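Local coordinates for hypothetical protein Atu2299 (Agrobacterium tumefaciens, PDB 2HLY), which is of unknown function, although its family is grouped with the papain-like (clan CA) peptidases, so a related fold is probable and any activity remains unestablished, at residues 15-20 with 103-108; 37-42 with 90-95; 86-91 with 150-155. All coordinates share one frame; numbering follows the deposited sequence.

Contact 1. Residues 15-20 with 103-108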
loop_
_atom_site.group_PDB
_atom_site.type_symbol
_atom_site.label_atom_id
_atom_site.label_comp_id
_atom_site.label_asym_id
_atom_site.label_seq_id
_atom_site.Cartn_x
_atom_site.Cartn_y
_atom_site.Cartn_z
ATOM N N ARG A 15 -1.006 9.191 7.004
ATOM C CA ARG A 15 -0.615 10.311 6.112
ATOM C C ARG A 15 -0.166 9.772 4.755
ATOM O O ARG A 15 -0.540 10.309 3.694
ATOM C CB ARG A 15 0.516 11.123 6.737
ATOM C CG ARG A 15 0.033 11.987 7.904
ATOM C CD ARG A 15 1.170 12.877 8.427
ATOM N NE ARG A 15 0.641 13.838 9.392
ATOM C CZ ARG A 15 1.078 15.090 9.535
ATOM N NH1 ARG A 15 2.078 15.554 8.790
ATOM N NH2 ARG A 15 0.507 15.877 10.435
ATOM N N ILE A 16 0.626 8.703 4.781
ATOM C CA ILE A 16 1.163 8.122 3.539
ATOM C C ILE A 16 0.031 7.545 2.689
ATOM O O ILE A 16 -0.080 7.828 1.491
ATOM C CB ILE A 16 2.258 7.060 3.823
ATOM C CG1 ILE A 16 3.484 7.744 4.444
ATOM C CG2 ILE A 16 2.641 6.314 2.535
ATOM C CD1 ILE A 16 4.530 6.775 5.035
ATOM N N TYR A 17 -0.834 6.762 3.324
ATOM C CA TYR A 17 -2.004 6.246 2.630
ATOM C C TYR A 17 -2.799 7.403 2.016
ATOM O O TYR A 17 -3.156 7.357 0.835
ATOM C CB TYR A 17 -2.907 5.384 3.543
ATOM C CG TYR A 17 -4.291 5.216 2.940
ATOM C CD1 TYR A 17 -4.535 4.238 1.964
ATOM C CD2 TYR A 17 -5.334 6.079 3.289
ATOM C CE1 TYR A 17 -5.789 4.116 1.373
ATOM C CE2 TYR A 17 -6.603 5.956 2.707
ATOM C CZ TYR A 17 -6.816 4.984 1.751
ATOM O OH TYR A 17 -8.064 4.858 1.145
ATOM N N ARG A 18 -3.066 8.440 2.814
ATOM C CA ARG A 18 -3.894 9.557 2.329
ATOM C C ARG A 18 -3.268 10.244 1.111
ATOM O O ARG A 18 -3.972 10.514 0.133
ATOM C CB ARG A 18 -4.168 10.552 3.449
ATOM C CG ARG A 18 -5.330 11.490 3.126
ATOM C CD ARG A 18 -5.554 12.501 4.251
ATOM N NE ARG A 18 -5.871 11.884 5.547
ATOM C CZ ARG A 18 -7.080 11.464 5.923
ATOM N NH1 ARG A 18 -8.122 11.576 5.099
ATOM N NH2 ARG A 18 -7.250 10.926 7.132
ATOM N N VAL A 19 -1.958 10.482 1.161
ATOM C CA VAL A 19 -1.244 11.120 0.054
ATOM C C VAL A 19 -1.377 10.296 -1.225
ATOM O O VAL A 19 -1.743 10.814 -2.280
ATOM C CB VAL A 19 0.233 11.369 0.407
ATOM C CG1 VAL A 19 1.057 11.700 -0.852
ATOM C CG2 VAL A 19 0.320 12.486 1.442
ATOM N N ILE A 20 -1.074 9.004 -1.127
ATOM C CA ILE A 20 -1.078 8.153 -2.311
ATOM C C ILE A 20 -2.501 8.021 -2.850
ATOM O O ILE A 20 -2.736 8.111 -4.069
ATOM C CB ILE A 20 -0.473 6.765 -2.009
ATOM C CG1 ILE A 20 0.958 6.917 -1.487
ATOM C CG2 ILE A 20 -0.572 5.866 -3.258
ATOM C CD1 ILE A 20 1.567 5.636 -0.924
ATOM N N ALA A 103 -3.969 -1.058 2.882
ATOM C CA ALA A 103 -4.921 -1.700 3.789
ATOM C C ALA A 103 -6.180 -0.865 4.094
ATOM O O ALA A 103 -7.287 -1.433 4.174
ATOM C CB ALA A 103 -4.230 -2.184 5.086
ATOM N N PRO A 104 -6.039 0.468 4.294
ATOM C CA PRO A 104 -7.274 1.257 4.549
ATOM C C PRO A 104 -8.311 1.199 3.412
ATOM O O PRO A 104 -9.489 1.524 3.643
ATOM C CB PRO A 104 -6.743 2.689 4.768
ATOM C CG PRO A 104 -5.305 2.477 5.247
ATOM C CD PRO A 104 -4.830 1.311 4.397
ATOM N N ALA A 105 -7.888 0.796 2.218
ATOM C CA ALA A 105 -8.767 0.696 1.062
ATOM C C ALA A 105 -9.397 -0.687 0.913
ATOM O O ALA A 105 -10.147 -0.925 -0.041
ATOM C CB ALA A 105 -8.006 1.069 -0.208
ATOM N N PHE A 106 -9.088 -1.607 1.828
ATOM C CA PHE A 106 -9.581 -2.983 1.702
ATOM C C PHE A 106 -11.097 -3.112 1.868
ATOM O O PHE A 106 -11.657 -4.176 1.600
ATOM C CB PHE A 106 -8.883 -3.919 2.683
ATOM C CG PHE A 106 -7.443 -4.243 2.335
ATOM C CD1 PHE A 106 -6.885 -3.919 1.093
ATOM C CD2 PHE A 106 -6.653 -4.915 3.259
ATOM C CE1 PHE A 106 -5.551 -4.253 0.805
ATOM C CE2 PHE A 106 -5.326 -5.258 2.967
ATOM C CZ PHE A 106 -4.782 -4.918 1.752
ATOM N N SER A 107 -11.763 -2.056 2.322
ATOM C CA SER A 107 -13.231 -2.078 2.384
ATOM C C SER A 107 -13.867 -2.158 0.995
ATOM O O SER A 107 -14.963 -2.700 0.838
ATOM C CB SER A 107 -13.748 -0.854 3.115
ATOM O OG SER A 107 -13.001 -0.660 4.304
ATOM N N GLU A 108 -13.196 -1.598 -0.004
ATOM C CA GLU A 108 -13.726 -1.578 -1.361
ATOM C C GLU A 108 -13.556 -2.949 -1.975
ATOM O O GLU A 108 -12.485 -3.552 -1.883
ATOM C CB GLU A 108 -12.992 -0.554 -2.214
ATOM C CG GLU A 108 -12.966 0.841 -1.635
ATOM C CD GLU A 108 -12.304 1.840 -2.571
ATOM O OE1 GLU A 108 -12.596 1.806 -3.788
ATOM O OE2 GLU A 108 -11.496 2.662 -2.083
#

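Contact 2. Residues 37-42 with 90-95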
loop_
_atom_site.group_PDB
_atom_site.type_symbol
_atom_site.label_atom_id
_atom_site.label_comp_id
_atom_site.label_asym_id
_atom_site.label_seq_id
_atom_site.Cartn_x
_atom_site.Cartn_y
_atom_site.Cartn_z
ATOM N N TYR A 37 0.816 0.953 -6.930
ATOM C CA TYR A 37 1.097 2.340 -6.557
ATOM C C TYR A 37 1.313 2.492 -5.062
ATOM O O TYR A 37 2.234 3.185 -4.637
ATOM C CB TYR A 37 -0.039 3.266 -6.993
ATOM C CG TYR A 37 -0.032 3.591 -8.466
ATOM C CD1 TYR A 37 0.763 4.622 -8.960
ATOM C CD2 TYR A 37 -0.826 2.882 -9.362
ATOM C CE1 TYR A 37 0.761 4.947 -10.314
ATOM C CE2 TYR A 37 -0.825 3.193 -10.719
ATOM C CZ TYR A 37 -0.028 4.226 -11.182
ATOM O OH TYR A 37 -0.017 4.558 -12.533
ATOM N N PHE A 38 0.447 1.891 -4.253
ATOM C CA PHE A 38 0.628 1.988 -2.809
ATOM C C PHE A 38 1.976 1.452 -2.391
ATOM O O PHE A 38 2.645 2.046 -1.563
ATOM C CB PHE A 38 -0.504 1.272 -2.046
ATOM C CG PHE A 38 -1.771 2.086 -1.966
ATOM C CD1 PHE A 38 -1.823 3.226 -1.171
ATOM C CD2 PHE A 38 -2.899 1.716 -2.685
ATOM C CE1 PHE A 38 -2.986 4.000 -1.103
ATOM C CE2 PHE A 38 -4.073 2.477 -2.622
ATOM C CZ PHE A 38 -4.110 3.622 -1.831
ATOM N N SER A 39 2.410 0.360 -3.005
ATOM C CA SER A 39 3.656 -0.278 -2.572
ATOM C C SER A 39 4.909 0.415 -3.070
ATOM O O SER A 39 5.883 0.572 -2.322
ATOM C CB SER A 39 3.655 -1.742 -2.966
ATOM O OG SER A 39 2.610 -2.394 -2.275
ATOM N N THR A 40 4.901 0.832 -4.331
ATOM C CA THR A 40 6.074 1.570 -4.857
ATOM C C THR A 40 6.173 2.998 -4.313
ATOM O O THR A 40 7.270 3.441 -3.924
ATOM C CB THR A 40 6.140 1.574 -6.379
ATOM O OG1 THR A 40 4.962 2.178 -6.900
ATOM C CG2 THR A 40 6.274 0.142 -6.922
ATOM N N PHE A 41 5.045 3.725 -4.270
ATOM C CA PHE A 41 5.084 5.085 -3.706
ATOM C C PHE A 41 5.383 5.049 -2.197
ATOM O O PHE A 41 6.126 5.904 -1.674
ATOM C CB PHE A 41 3.771 5.835 -3.956
ATOM C CG PHE A 41 3.575 6.302 -5.383
ATOM C CD1 PHE A 41 4.115 5.611 -6.468
ATOM C CD2 PHE A 41 2.828 7.447 -5.630
ATOM C CE1 PHE A 41 3.907 6.063 -7.785
ATOM C CE2 PHE A 41 2.621 7.893 -6.926
ATOM C CZ PHE A 41 3.153 7.185 -8.005
ATOM N N GLY A 42 4.788 4.082 -1.487
ATOM C CA GLY A 42 5.090 3.894 -0.059
ATOM C C GLY A 42 6.567 3.618 0.181
ATOM O O GLY A 42 7.206 4.253 1.029
ATOM N N CYS A 90 0.578 -6.389 -4.227
ATOM C CA CYS A 90 1.912 -5.938 -3.821
ATOM C C CYS A 90 1.890 -5.419 -2.399
ATOM O O CYS A 90 0.853 -4.920 -1.933
ATOM C CB CYS A 90 2.389 -4.798 -4.718
ATOM S SG CYS A 90 2.653 -5.296 -6.418
ATOM N N TRP A 91 3.043 -5.480 -1.753
ATOM C CA TRP A 91 3.228 -4.941 -0.393
ATOM C C TRP A 91 4.646 -4.363 -0.298
ATOM O O TRP A 91 5.391 -4.362 -1.287
ATOM C CB TRP A 91 3.018 -6.043 0.641
ATOM C CG TRP A 91 3.951 -7.191 0.482
ATOM C CD1 TRP A 91 5.163 -7.363 1.083
ATOM C CD2 TRP A 91 3.744 -8.348 -0.344
ATOM N NE1 TRP A 91 5.726 -8.550 0.687
ATOM C CE2 TRP A 91 4.878 -9.173 -0.194
ATOM C CE3 TRP A 91 2.705 -8.765 -1.183
ATOM C CZ2 TRP A 91 5.007 -10.399 -0.858
ATOM C CZ3 TRP A 91 2.834 -9.980 -1.856
ATOM C CH2 TRP A 91 3.971 -10.788 -1.676
ATOM N N VAL A 92 5.025 -3.873 0.885
ATOM C CA VAL A 92 6.371 -3.340 1.084
ATOM C C VAL A 92 7.054 -4.135 2.185
ATOM O O VAL A 92 6.411 -4.508 3.172
ATOM C CB VAL A 92 6.320 -1.851 1.489
ATOM C CG1 VAL A 92 7.725 -1.316 1.740
ATOM C CG2 VAL A 92 5.680 -1.055 0.375
ATOM N N GLU A 93 8.346 -4.414 1.988
ATOM C CA GLU A 93 9.186 -4.996 3.026
ATOM C C GLU A 93 10.264 -3.971 3.334
ATOM O O GLU A 93 11.007 -3.562 2.444
ATOM C CB GLU A 93 9.771 -6.314 2.539
ATOM C CG GLU A 93 8.655 -7.321 2.279
ATOM C CD GLU A 93 9.139 -8.725 2.015
ATOM O OE1 GLU A 93 10.374 -8.958 2.055
ATOM O OE2 GLU A 93 8.263 -9.580 1.754
ATOM N N ALA A 94 10.312 -3.515 4.582
ATOM C CA ALA A 94 11.250 -2.448 4.935
ATOM C C ALA A 94 11.786 -2.648 6.330
ATOM O O ALA A 94 11.015 -2.660 7.282
ATOM C CB ALA A 94 10.562 -1.092 4.840
ATOM N N ASP A 95 13.106 -2.795 6.451
ATOM C CA ASP A 95 13.744 -2.876 7.770
ATOM C C ASP A 95 13.124 -4.013 8.591
ATOM O O ASP A 95 13.010 -3.913 9.827
ATOM C CB ASP A 95 13.564 -1.534 8.503
ATOM C CG ASP A 95 14.829 -1.054 9.198
ATOM O OD1 ASP A 95 15.926 -1.560 8.881
ATOM O OD2 ASP A 95 14.718 -0.149 10.055
#

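Contact 3. Residues 86-91 with 150-155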
loop_
_atom_site.group_PDB
_atom_site.type_symbol
_atom_site.label_atom_id
_atom_site.label_comp_id
_atom_site.label_asym_id
_atom_site.label_seq_id
_atom_site.Cartn_x
_atom_site.Cartn_y
_atom_site.Cartn_z
ATOM N N GLU A 86 -6.377 -9.360 -11.809
ATOM C CA GLU A 86 -6.574 -8.321 -10.807
ATOM C C GLU A 86 -6.428 -8.796 -9.360
ATOM O O GLU A 86 -6.513 -7.973 -8.441
ATOM C CB GLU A 86 -7.914 -7.597 -11.023
ATOM C CG GLU A 86 -7.953 -6.823 -12.346
ATOM C CD GLU A 86 -9.206 -5.973 -12.542
ATOM O OE1 GLU A 86 -10.038 -5.873 -11.605
ATOM O OE2 GLU A 86 -9.340 -5.390 -13.652
ATOM N N ASN A 87 -6.218 -10.102 -9.155
ATOM C CA ASN A 87 -5.970 -10.637 -7.794
ATOM C C ASN A 87 -4.504 -10.610 -7.359
ATOM O O ASN A 87 -4.200 -10.946 -6.214
ATOM C CB ASN A 87 -6.516 -12.062 -7.624
ATOM C CG ASN A 87 -8.024 -12.116 -7.635
ATOM O OD1 ASN A 87 -8.695 -11.200 -7.154
ATOM N ND2 ASN A 87 -8.570 -13.197 -8.176
ATOM N N PHE A 88 -3.609 -10.251 -8.274
ATOM C CA PHE A 88 -2.207 -10.012 -7.923
ATOM C C PHE A 88 -2.140 -8.874 -6.901
ATOM O O PHE A 88 -2.894 -7.901 -6.996
ATOM C CB PHE A 88 -1.422 -9.619 -9.165
ATOM C CG PHE A 88 0.060 -9.636 -8.964
ATOM C CD1 PHE A 88 0.748 -10.835 -9.052
ATOM C CD2 PHE A 88 0.757 -8.464 -8.696
ATOM C CE1 PHE A 88 2.116 -10.878 -8.874
ATOM C CE2 PHE A 88 2.144 -8.501 -8.513
ATOM C CZ PHE A 88 2.806 -9.717 -8.593
ATOM N N HIS A 89 -1.243 -9.002 -5.926
ATOM C CA HIS A 89 -1.138 -7.990 -4.877
ATOM C C HIS A 89 0.308 -7.666 -4.519
ATOM O O HIS A 89 1.159 -8.553 -4.534
ATOM C CB HIS A 89 -1.897 -8.452 -3.635
ATOM C CG HIS A 89 -2.100 -7.374 -2.620
ATOM N ND1 HIS A 89 -2.980 -6.332 -2.822
ATOM C CD2 HIS A 89 -1.541 -7.170 -1.404
ATOM C CE1 HIS A 89 -2.959 -5.533 -1.767
ATOM N NE2 HIS A 89 -2.095 -6.022 -0.892
ATOM N N CYS A 90 0.578 -6.389 -4.227
ATOM C CA CYS A 90 1.912 -5.938 -3.821
ATOM C C CYS A 90 1.890 -5.419 -2.399
ATOM O O CYS A 90 0.853 -4.920 -1.933
ATOM C CB CYS A 90 2.389 -4.798 -4.718
ATOM S SG CYS A 90 2.653 -5.296 -6.418
ATOM N N TRP A 91 3.043 -5.480 -1.753
ATOM C CA TRP A 91 3.228 -4.941 -0.393
ATOM C C TRP A 91 4.646 -4.363 -0.298
ATOM O O TRP A 91 5.391 -4.362 -1.287
ATOM C CB TRP A 91 3.018 -6.043 0.641
ATOM C CG TRP A 91 3.951 -7.191 0.482
ATOM C CD1 TRP A 91 5.163 -7.363 1.083
ATOM C CD2 TRP A 91 3.744 -8.348 -0.344
ATOM N NE1 TRP A 91 5.726 -8.550 0.687
ATOM C CE2 TRP A 91 4.878 -9.173 -0.194
ATOM C CE3 TRP A 91 2.705 -8.765 -1.183
ATOM C CZ2 TRP A 91 5.007 -10.399 -0.858
ATOM C CZ3 TRP A 91 2.834 -9.980 -1.856
ATOM C CH2 TRP A 91 3.971 -10.788 -1.676
ATOM N N ALA A 150 8.143 -8.535 -11.656
ATOM C CA ALA A 150 8.957 -7.849 -12.658
ATOM C C ALA A 150 8.132 -7.577 -13.922
ATOM O O ALA A 150 8.145 -6.463 -14.457
ATOM C CB ALA A 150 10.209 -8.662 -12.997
ATOM N N ARG A 151 7.408 -8.590 -14.389
ATOM C CA ARG A 151 6.601 -8.420 -15.592
ATOM C C ARG A 151 5.483 -7.393 -15.408
ATOM O O ARG A 151 5.197 -6.625 -16.318
ATOM C CB ARG A 151 6.060 -9.761 -16.094
ATOM C CG ARG A 151 7.173 -10.692 -16.602
ATOM C CD ARG A 151 6.613 -11.999 -17.176
ATOM N NE ARG A 151 7.639 -12.827 -17.831
ATOM C CZ ARG A 151 8.067 -14.013 -17.388
ATOM N NH1 ARG A 151 7.569 -14.541 -16.268
ATOM N NH2 ARG A 151 8.999 -14.695 -18.064
ATOM N N ARG A 152 4.848 -7.383 -14.229
ATOM C CA ARG A 152 3.766 -6.438 -13.974
ATOM C C ARG A 152 4.240 -4.994 -14.082
ATOM O O ARG A 152 3.499 -4.122 -14.541
ATOM C CB ARG A 152 3.163 -6.676 -12.591
ATOM C CG ARG A 152 2.376 -7.954 -12.488
ATOM C CD ARG A 152 0.924 -7.667 -12.448
ATOM N NE ARG A 152 0.163 -8.904 -12.494
ATOM C CZ ARG A 152 -1.158 -8.958 -12.483
ATOM N NH1 ARG A 152 -1.870 -7.837 -12.414
ATOM N NH2 ARG A 152 -1.760 -10.142 -12.537
ATOM N N PHE A 153 5.478 -4.757 -13.657
ATOM C CA PHE A 153 6.072 -3.413 -13.639
ATOM C C PHE A 153 6.866 -3.067 -14.899
ATOM O O PHE A 153 7.425 -1.962 -15.010
ATOM C CB PHE A 153 6.976 -3.293 -12.416
ATOM C CG PHE A 153 6.230 -3.069 -11.130
ATOM C CD1 PHE A 153 5.716 -1.825 -10.826
ATOM C CD2 PHE A 153 6.051 -4.107 -10.217
ATOM C CE1 PHE A 153 5.028 -1.621 -9.632
ATOM C CE2 PHE A 153 5.361 -3.906 -9.013
ATOM C CZ PHE A 153 4.861 -2.655 -8.728
ATOM N N ALA A 154 6.894 -3.991 -15.858
ATOM C CA ALA A 154 7.819 -3.892 -17.000
ATOM C C ALA A 154 7.714 -2.585 -17.791
ATOM O O ALA A 154 8.730 -2.093 -18.294
ATOM C CB ALA A 154 7.666 -5.102 -17.931
ATOM N N ASP A 155 6.513 -2.020 -17.877
ATOM C CA ASP A 155 6.296 -0.824 -18.710
ATOM C C ASP A 155 6.277 0.471 -17.903
ATOM O O ASP A 155 6.114 1.558 -18.470
ATOM C CB ASP A 155 4.989 -0.946 -19.510
ATOM C CG ASP A 155 5.037 -2.053 -20.561
ATOM O OD1 ASP A 155 6.140 -2.353 -21.073
ATOM O OD2 ASP A 155 3.966 -2.628 -20.870
#

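Contact 1. Residues 15-20 with 103-108
Pro104 lies flat against one face of the Tyr17 ring, and this single encounter carries most of the contact. Its CB stands 3.6 Å above the centroid of that ring, only 4° off the normal, in a CH-pi interaction. CG of the same proline leans toward the root of the aromatic side chain, coming within 3.7 Å of Tyr17 CG, while Pro104 CD is 3.8 Å from Tyr17 CD1. The two side chains run past each other in opposite directions; the pyrrolidine covers the ring from its centre to its CG end, and Ala105 meets the hydroxyl end. Tyr17 reaches this position because CG is anti to its own backbone N (chi1 163°), which swings the ring out from the helix toward the loop. Proline suits the place: it is compact, its C-H groups are slightly polarised by the neighbouring amide, and its fixed phi favours the short 3-10 turn that starts at Ala103. Ala105 CB is 4.0 Å from Tyr17 OH, where a small methyl fits beside the ring. Ala103 O accepts a bond from Phe106 N at 3.0 Å, and a type I turn from Ala105 to Glu108 carries the loop onward. On the other side of the Tyr17 plane, and displaced from it, Phe38 lies nearly parallel. The whole is a buried proline-aromatic CH-pi contact, joining helix 10-24 to the loop between strands 97-100 and 120-123.

Contact 2. Residues 37-42 with 90-95
Trp91 meets Ser39 through its backbone, while its indole turns off to the far side of strand 89-94 and stacks on Tyr142. At the indole edge lies Glu93: Trp91 NE1 donates to Glu93 OE2 at 2.9 Å, nearly straight at 175° and in the ring plane, reaching the oxygen on its anti side. The other carboxylate oxygen pairs with Lys57. On the helix, the Tyr37 ring has Phe41 CZ at its edge, and the side chains of Tyr37 and Phe41 both leave the helix on the side away from the strand. What faces the strand is small. Ser39 carries most of the helix's share, its CB 3.7 Å from Cys90 CB. In the conformer described, Ser39 OG is anti to the carbonyl carbon (chi1 -64°), which brings it beside the strand backbone, 3.1 Å from Cys90 O, while it hydrogen-bonds to Ser35 O one turn back. Val92 CG2 presses on the helix backbone, 3.2 Å from Ser39 O, and Gly42, one turn on, adds no side chain to that surface. Hence the axes of helix 37-42 and strand 90-94 approach to 6.9 Å, running roughly parallel at 24°. The chemistry is that of a tight, buried seam: short side chains permit the approach, Ser35 OG links helix to strand by accepting from Cys90 N, and the Ser39 hydroxyl, in this conformer, probably settles on its own helix.

Contact 3. Residues 86-91 with 150-155
Arg152 is the residue of 150-155 that lays its side chain over Phe88, and the stem and the head of the arginine both take part. Its CG is 4.2 Å from the centroid of the Phe88 ring, over the face, as a CH-pi contact. A bend at chi2 (-106°), followed by an extended run, leads the chain across the ring toward the backbone of the partner. Arg152 NE thus comes 3.6 Å from Phe88 CG, nearer the rim than the middle, and Arg152 CZ is 3.4 Å from Phe88 CB, which sits over the centre of the guanidinium. Ring and guanidinium planes differ by only 10°. Arginine suits this border position: its methylenes and flat head cover the aromatic face while NH2 can still bond to Gly85 O. Next comes Phe153, whose ring reaches Cys90, two residues beyond Phe88. The thiol meets it obliquely, Cys90 SG lying 4.0 Å from Phe153 CE2, a sulfur-aromatic contact in which a polarisable sulfur fits against the ring. After Phe153 the chain leaves the contact. Phe153 also packs edge-to-face with Trp156 and touches Met36 and Thr40 of helix 31-50, while Phe88 rests on Ala148 and Thr149 of helix 146-152, so the contact ties the end of helix 146-152 to the start of strand 89-94, with helix 31-50 alongside Phe153.

Along the chain the segments come in the order 15-20, 37-42, 86-91 overlapping 90-95, 103-108 and 150-155. Contact 2 is the hub: its centre lies about 12 Å from those of contacts 1 and 3, which are about 18 Å from each other. It shares Cys90 and Trp91 with contact 3. Helix 31-50 packs on strand 89-94 of the four-stranded antiparallel sheet, helix 10-24 packs on helix 31-50, Tyr17 against Phe38, and on the loop after strand 97-100, and helix 146-152 closes on the start of strand 89-94, consistent with a papain-like fold. His89, hydrogen-bonded to Asp100 of the adjacent strand, recalls the His-Asn or His-Asp pairs of that clan, although no activity is established.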